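Long-range contact in large ribosomal subunit protein uL10 (Thermotoga maritima, PDB 1ZAV), which forms the base of the ribosomal stalk, binding ribosomal RNA and L7/L12 dimers and so helping the ribosome engage GTP-bound translation factors: residues A[49-63]-A[79-93]. Residues are numbered along the deposited sequence; the frame is centred on the assembly and turned at random.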
loop_
_atom_site.group_PDB
_atom_site.type_symbol
_atom_site.label_atom_id
_atom_site.label_comp_id
_atom_site.label_asym_id
_atom_site.label_seq_id
_atom_site.Cartn_x
_atom_site.Cartn_y
_atom_site.Cartn_z
ATOM N N TYR A 49 -19.162 9.925 18.445
ATOM C CA TYR A 49 -18.284 10.963 18.980
ATOM C C TYR A 49 -18.752 11.632 20.274
ATOM O O TYR A 49 -17.981 12.347 20.918
ATOM C CB TYR A 49 -18.077 12.054 17.917
ATOM C CG TYR A 49 -17.177 11.650 16.756
ATOM C CD1 TYR A 49 -15.809 11.951 16.768
ATOM C CD2 TYR A 49 -17.694 10.975 15.649
ATOM C CE1 TYR A 49 -14.978 11.588 15.696
ATOM C CE2 TYR A 49 -16.872 10.604 14.576
ATOM C CZ TYR A 49 -15.519 10.915 14.605
ATOM O OH TYR A 49 -14.710 10.548 13.542
ATOM N N GLY A 50 -20.000 11.414 20.660
ATOM C CA GLY A 50 -20.491 12.090 21.852
ATOM C C GLY A 50 -20.576 13.573 21.509
ATOM O O GLY A 50 -21.291 13.956 20.586
ATOM N N ASP A 51 -19.844 14.414 22.232
ATOM C CA ASP A 51 -19.852 15.846 21.953
ATOM C C ASP A 51 -18.598 16.250 21.170
ATOM O O ASP A 51 -18.319 17.443 21.015
ATOM C CB ASP A 51 -19.886 16.654 23.262
ATOM C CG ASP A 51 -21.168 16.456 24.046
ATOM O OD1 ASP A 51 -22.260 16.681 23.476
ATOM O OD2 ASP A 51 -21.081 16.083 25.237
ATOM N N GLY A 52 -17.851 15.252 20.695
ATOM C CA GLY A 52 -16.609 15.494 19.978
ATOM C C GLY A 52 -16.772 15.898 18.531
ATOM O O GLY A 52 -15.797 16.200 17.850
ATOM N N ALA A 53 -18.008 15.896 18.059
ATOM C CA ALA A 53 -18.290 16.280 16.684
ATOM C C ALA A 53 -19.574 17.089 16.654
ATOM O O ALA A 53 -20.485 16.860 17.457
ATOM C CB ALA A 53 -18.427 15.034 15.804
ATOM N N ARG A 54 -19.643 18.033 15.722
ATOM C CA ARG A 54 -20.814 18.882 15.563
ATOM C C ARG A 54 -21.141 19.055 14.091
ATOM O O ARG A 54 -20.247 19.002 13.257
ATOM C CB ARG A 54 -20.550 20.268 16.164
ATOM C CG ARG A 54 -20.428 20.271 17.664
ATOM C CD ARG A 54 -21.737 19.801 18.269
ATOM N NE ARG A 54 -21.638 19.576 19.702
ATOM C CZ ARG A 54 -21.397 20.527 20.594
ATOM N NH1 ARG A 54 -21.225 21.785 20.196
ATOM N NH2 ARG A 54 -21.341 20.220 21.883
ATOM N N PHE A 55 -22.424 19.234 13.784
ATOM C CA PHE A 55 -22.872 19.483 12.418
ATOM C C PHE A 55 -23.835 20.656 12.523
ATOM O O PHE A 55 -24.942 20.511 13.047
ATOM C CB PHE A 55 -23.611 18.279 11.802
ATOM C CG PHE A 55 -23.944 18.471 10.345
ATOM C CD1 PHE A 55 -22.926 18.530 9.392
ATOM C CD2 PHE A 55 -25.263 18.652 9.929
ATOM C CE1 PHE A 55 -23.214 18.773 8.044
ATOM C CE2 PHE A 55 -25.566 18.895 8.585
ATOM C CZ PHE A 55 -24.535 18.957 7.637
ATOM N N ARG A 56 -23.413 21.816 12.030
ATOM C CA ARG A 56 -24.246 23.010 12.095
ATOM C C ARG A 56 -24.277 23.810 10.797
ATOM O O ARG A 56 -23.258 23.959 10.121
ATOM C CB ARG A 56 -23.755 23.940 13.209
ATOM C CG ARG A 56 -23.765 23.352 14.605
ATOM C CD ARG A 56 -23.562 24.452 15.647
ATOM N NE ARG A 56 -22.255 25.099 15.543
ATOM C CZ ARG A 56 -21.888 26.166 16.253
ATOM N NH1 ARG A 56 -22.733 26.714 17.120
ATOM N NH2 ARG A 56 -20.673 26.680 16.110
ATOM N N VAL A 57 -25.457 24.316 10.454
ATOM C CA VAL A 57 -25.609 25.146 9.266
ATOM C C VAL A 57 -25.114 26.508 9.725
ATOM O O VAL A 57 -25.594 27.037 10.729
ATOM C CB VAL A 57 -27.083 25.272 8.833
ATOM C CG1 VAL A 57 -27.206 26.303 7.712
ATOM C CG2 VAL A 57 -27.605 23.914 8.361
ATOM N N VAL A 58 -24.144 27.065 9.008
ATOM C CA VAL A 58 -23.585 28.358 9.384
ATOM C C VAL A 58 -23.439 29.307 8.200
ATOM O O VAL A 58 -22.931 28.935 7.140
ATOM C CB VAL A 58 -22.203 28.193 10.054
ATOM C CG1 VAL A 58 -21.674 29.554 10.507
ATOM C CG2 VAL A 58 -22.310 27.244 11.234
ATOM N N LYS A 59 -23.895 30.536 8.398
ATOM C CA LYS A 59 -23.815 31.569 7.375
ATOM C C LYS A 59 -22.383 31.702 6.854
ATOM O O LYS A 59 -21.423 31.667 7.623
ATOM C CB LYS A 59 -24.278 32.900 7.961
ATOM C CG LYS A 59 -23.581 33.259 9.265
ATOM C CD LYS A 59 -23.884 34.681 9.699
ATOM C CE LYS A 59 -23.386 35.691 8.672
ATOM N NZ LYS A 59 -24.181 35.659 7.408
ATOM N N ASN A 60 -22.254 31.859 5.541
ATOM C CA ASN A 60 -20.957 31.993 4.890
ATOM C C ASN A 60 -20.066 33.085 5.474
ATOM O O ASN A 60 -18.902 32.842 5.786
ATOM C CB ASN A 60 -21.153 32.256 3.396
ATOM C CG ASN A 60 -21.792 31.087 2.685
ATOM O OD1 ASN A 60 -21.264 29.977 2.705
ATOM N ND2 ASN A 60 -22.938 31.327 2.053
ATOM N N THR A 61 -20.610 34.289 5.610
ATOM C CA THR A 61 -19.843 35.411 6.138
ATOM C C THR A 61 -19.149 35.041 7.446
ATOM O O THR A 61 -17.961 35.303 7.614
ATOM C CB THR A 61 -20.745 36.647 6.351
ATOM O OG1 THR A 61 -21.307 37.053 5.094
ATOM C CG2 THR A 61 -19.937 37.808 6.930
ATOM N N LEU A 62 -19.892 34.425 8.360
ATOM C CA LEU A 62 -19.353 33.997 9.653
ATOM C C LEU A 62 -18.229 32.977 9.455
ATOM O O LEU A 62 -17.166 33.083 10.068
ATOM C CB LEU A 62 -20.463 33.357 10.491
ATOM C CG LEU A 62 -20.316 33.217 12.010
ATOM C CD1 LEU A 62 -21.522 32.442 12.525
ATOM C CD2 LEU A 62 -19.030 32.504 12.395
ATOM N N LEU A 63 -18.482 31.975 8.617
ATOM C CA LEU A 63 -17.484 30.947 8.338
ATOM C C LEU A 63 -16.207 31.568 7.787
ATOM O O LEU A 63 -15.103 31.244 8.224
ATOM C CB LEU A 63 -18.023 29.940 7.319
ATOM C CG LEU A 63 -19.041 28.923 7.839
ATOM C CD1 LEU A 63 -19.404 27.950 6.730
ATOM C CD2 LEU A 63 -18.450 28.179 9.022
ATOM N N LEU A 79 -17.403 27.917 0.351
ATOM C CA LEU A 79 -18.473 28.722 0.936
ATOM C C LEU A 79 -19.452 29.366 -0.038
ATOM O O LEU A 79 -20.035 30.409 0.260
ATOM C CB LEU A 79 -17.864 29.810 1.824
ATOM C CG LEU A 79 -16.865 29.318 2.870
ATOM C CD1 LEU A 79 -16.307 30.515 3.632
ATOM C CD2 LEU A 79 -17.541 28.328 3.817
ATOM N N LYS A 80 -19.644 28.745 -1.193
ATOM C CA LYS A 80 -20.562 29.281 -2.185
ATOM C C LYS A 80 -21.983 28.803 -1.910
ATOM O O LYS A 80 -22.334 27.662 -2.211
ATOM C CB LYS A 80 -20.120 28.861 -3.592
ATOM C CG LYS A 80 -18.803 29.493 -4.042
ATOM C CD LYS A 80 -18.911 31.016 -4.093
ATOM C CE LYS A 80 -17.663 31.664 -4.688
ATOM N NZ LYS A 80 -16.443 31.484 -3.852
ATOM N N GLY A 81 -22.789 29.686 -1.323
ATOM C CA GLY A 81 -24.168 29.357 -1.009
ATOM C C GLY A 81 -24.309 28.861 0.417
ATOM O O GLY A 81 -23.300 28.648 1.090
ATOM N N PRO A 82 -25.544 28.676 0.916
ATOM C CA PRO A 82 -25.747 28.193 2.289
ATOM C C PRO A 82 -24.927 26.927 2.529
ATOM O O PRO A 82 -25.041 25.947 1.789
ATOM C CB PRO A 82 -27.258 27.957 2.359
ATOM C CG PRO A 82 -27.645 27.735 0.918
ATOM C CD PRO A 82 -26.824 28.759 0.194
ATOM N N THR A 83 -24.096 26.958 3.563
ATOM C CA THR A 83 -23.221 25.832 3.857
ATOM C C THR A 83 -23.230 25.393 5.309
ATOM O O THR A 83 -23.144 26.211 6.224
ATOM C CB THR A 83 -21.776 26.171 3.470
ATOM O OG1 THR A 83 -21.746 26.672 2.127
ATOM C CG2 THR A 83 -20.896 24.934 3.567
ATOM N N ALA A 84 -23.339 24.087 5.516
ATOM C CA ALA A 84 -23.330 23.531 6.856
ATOM C C ALA A 84 -21.900 23.081 7.086
ATOM O O ALA A 84 -21.158 22.837 6.129
ATOM C CB ALA A 84 -24.284 22.346 6.946
ATOM N N VAL A 85 -21.503 22.964 8.345
ATOM C CA VAL A 85 -20.146 22.564 8.636
ATOM C C VAL A 85 -20.068 21.415 9.637
ATOM O O VAL A 85 -20.696 21.449 10.696
ATOM C CB VAL A 85 -19.326 23.792 9.152
ATOM C CG1 VAL A 85 -19.819 24.241 10.511
ATOM C CG2 VAL A 85 -17.886 23.457 9.215
ATOM N N LEU A 86 -19.292 20.399 9.281
ATOM C CA LEU A 86 -19.098 19.223 10.121
ATOM C C LEU A 86 -17.680 19.294 10.663
ATOM O O LEU A 86 -16.722 19.276 9.896
ATOM C CB LEU A 86 -19.274 17.952 9.282
ATOM C CG LEU A 86 -19.164 16.558 9.907
ATOM C CD1 LEU A 86 -19.467 15.512 8.837
ATOM C CD2 LEU A 86 -17.776 16.332 10.473
ATOM N N TYR A 87 -17.529 19.385 11.980
ATOM C CA TYR A 87 -16.189 19.447 12.536
ATOM C C TYR A 87 -16.004 18.530 13.720
ATOM O O TYR A 87 -16.970 18.188 14.408
ATOM C CB TYR A 87 -15.805 20.898 12.877
ATOM C CG TYR A 87 -16.699 21.588 13.875
ATOM C CD1 TYR A 87 -16.593 21.324 15.236
ATOM C CD2 TYR A 87 -17.626 22.535 13.458
ATOM C CE1 TYR A 87 -17.385 21.996 16.161
ATOM C CE2 TYR A 87 -18.425 23.212 14.372
ATOM C CZ TYR A 87 -18.294 22.939 15.721
ATOM O OH TYR A 87 -19.072 23.624 16.618
ATOM N N VAL A 88 -14.760 18.106 13.919
ATOM C CA VAL A 88 -14.398 17.209 15.004
ATOM C C VAL A 88 -13.395 17.875 15.932
ATOM O O VAL A 88 -12.379 18.406 15.483
ATOM C CB VAL A 88 -13.782 15.897 14.461
ATOM C CG1 VAL A 88 -13.280 15.029 15.616
ATOM C CG2 VAL A 88 -14.829 15.133 13.645
ATOM N N THR A 89 -13.686 17.849 17.230
ATOM C CA THR A 89 -12.790 18.448 18.206
ATOM C C THR A 89 -12.135 17.375 19.072
ATOM O O THR A 89 -11.095 17.618 19.688
ATOM C CB THR A 89 -13.537 19.470 19.109
ATOM O OG1 THR A 89 -14.739 18.883 19.616
ATOM C CG2 THR A 89 -13.892 20.721 18.316
ATOM N N GLU A 90 -12.740 16.191 19.120
ATOM C CA GLU A 90 -12.180 15.100 19.900
ATOM C C GLU A 90 -12.478 13.757 19.253
ATOM O O GLU A 90 -13.612 13.496 18.866
ATOM C CB GLU A 90 -12.719 15.102 21.334
ATOM C CG GLU A 90 -11.896 14.188 22.234
ATOM C CD GLU A 90 -12.437 14.059 23.646
ATOM O OE1 GLU A 90 -11.716 13.488 24.489
ATOM O OE2 GLU A 90 -13.570 14.514 23.915
ATOM N N GLY A 91 -11.449 12.920 19.145
ATOM C CA GLY A 91 -11.587 11.609 18.532
ATOM C C GLY A 91 -11.021 11.621 17.119
ATOM O O GLY A 91 -10.859 12.688 16.525
ATOM N N ASP A 92 -10.704 10.447 16.576
ATOM C CA ASP A 92 -10.173 10.386 15.212
ATOM C C ASP A 92 -11.293 10.852 14.281
ATOM O O ASP A 92 -12.407 10.346 14.342
ATOM C CB ASP A 92 -9.716 8.966 14.863
ATOM C CG ASP A 92 -9.018 8.906 13.516
ATOM O OD1 ASP A 92 -9.727 8.828 12.496
ATOM O OD2 ASP A 92 -7.766 8.969 13.482
ATOM N N PRO A 93 -11.002 11.827 13.402
ATOM C CA PRO A 93 -11.963 12.404 12.456
ATOM C C PRO A 93 -12.500 11.576 11.287
ATOM O O PRO A 93 -13.586 11.859 10.768
ATOM C CB PRO A 93 -11.240 13.666 11.981
ATOM C CG PRO A 93 -9.812 13.225 11.942
ATOM C CD PRO A 93 -9.672 12.452 13.245
HETATM O O HOH W 1 -14.888 12.023 20.635
HETATM O O HOH W 2 -17.310 19.090 19.082
HETATM O O HOH W 3 -15.290 17.603 21.928
#
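The ring of Y87 lies under R54 like a plate under a knob: R54 CB sits over one ring face, 3.9 Å from the centroid, in a CH-pi contact. The ring reaches that place because its CG stands between the backbone N and the carbonyl carbon (chi1 60°), the crowded position, which swings it across to strand 53-58. Beyond it the R56 guanidinium, turned 82° from the ring plane, brings NE to the ring edge. With an alanine at Y87, R54 CB is likely to lose the ring face it rests on, and a gap would open beneath its stem. I18 of helix 5-19 also touches Y87.

These side chains ride on an antiparallel pairing of strands 53-58 and 83-88, in which R54 N gives a hydrogen bond to Y87 O and R56 N one to V85 O. Residues paired across such strands put their side chains on the same face, R54 with Y87 on one and F55 with L86 on the other. In the uL10 sheet, 53-58 is the outermost strand of the chain on this side, and helix 94-106 packs against the face carrying F55 and L86. There the shapes interlock differently: F55 CZ presses on the small A84 CB at 3.5 Å, while L86 CB fits against the ring edge at CD1.

Past the strand ends, the L63 and L79 side chains pack tightly, L63 CD1 lying 3.5 Å from L79 CD2. T83 OG1 donates a hydrogen bond to G81 O. At the other end, Y49 CE1 nestles against V88 CG1 at 3.8 Å.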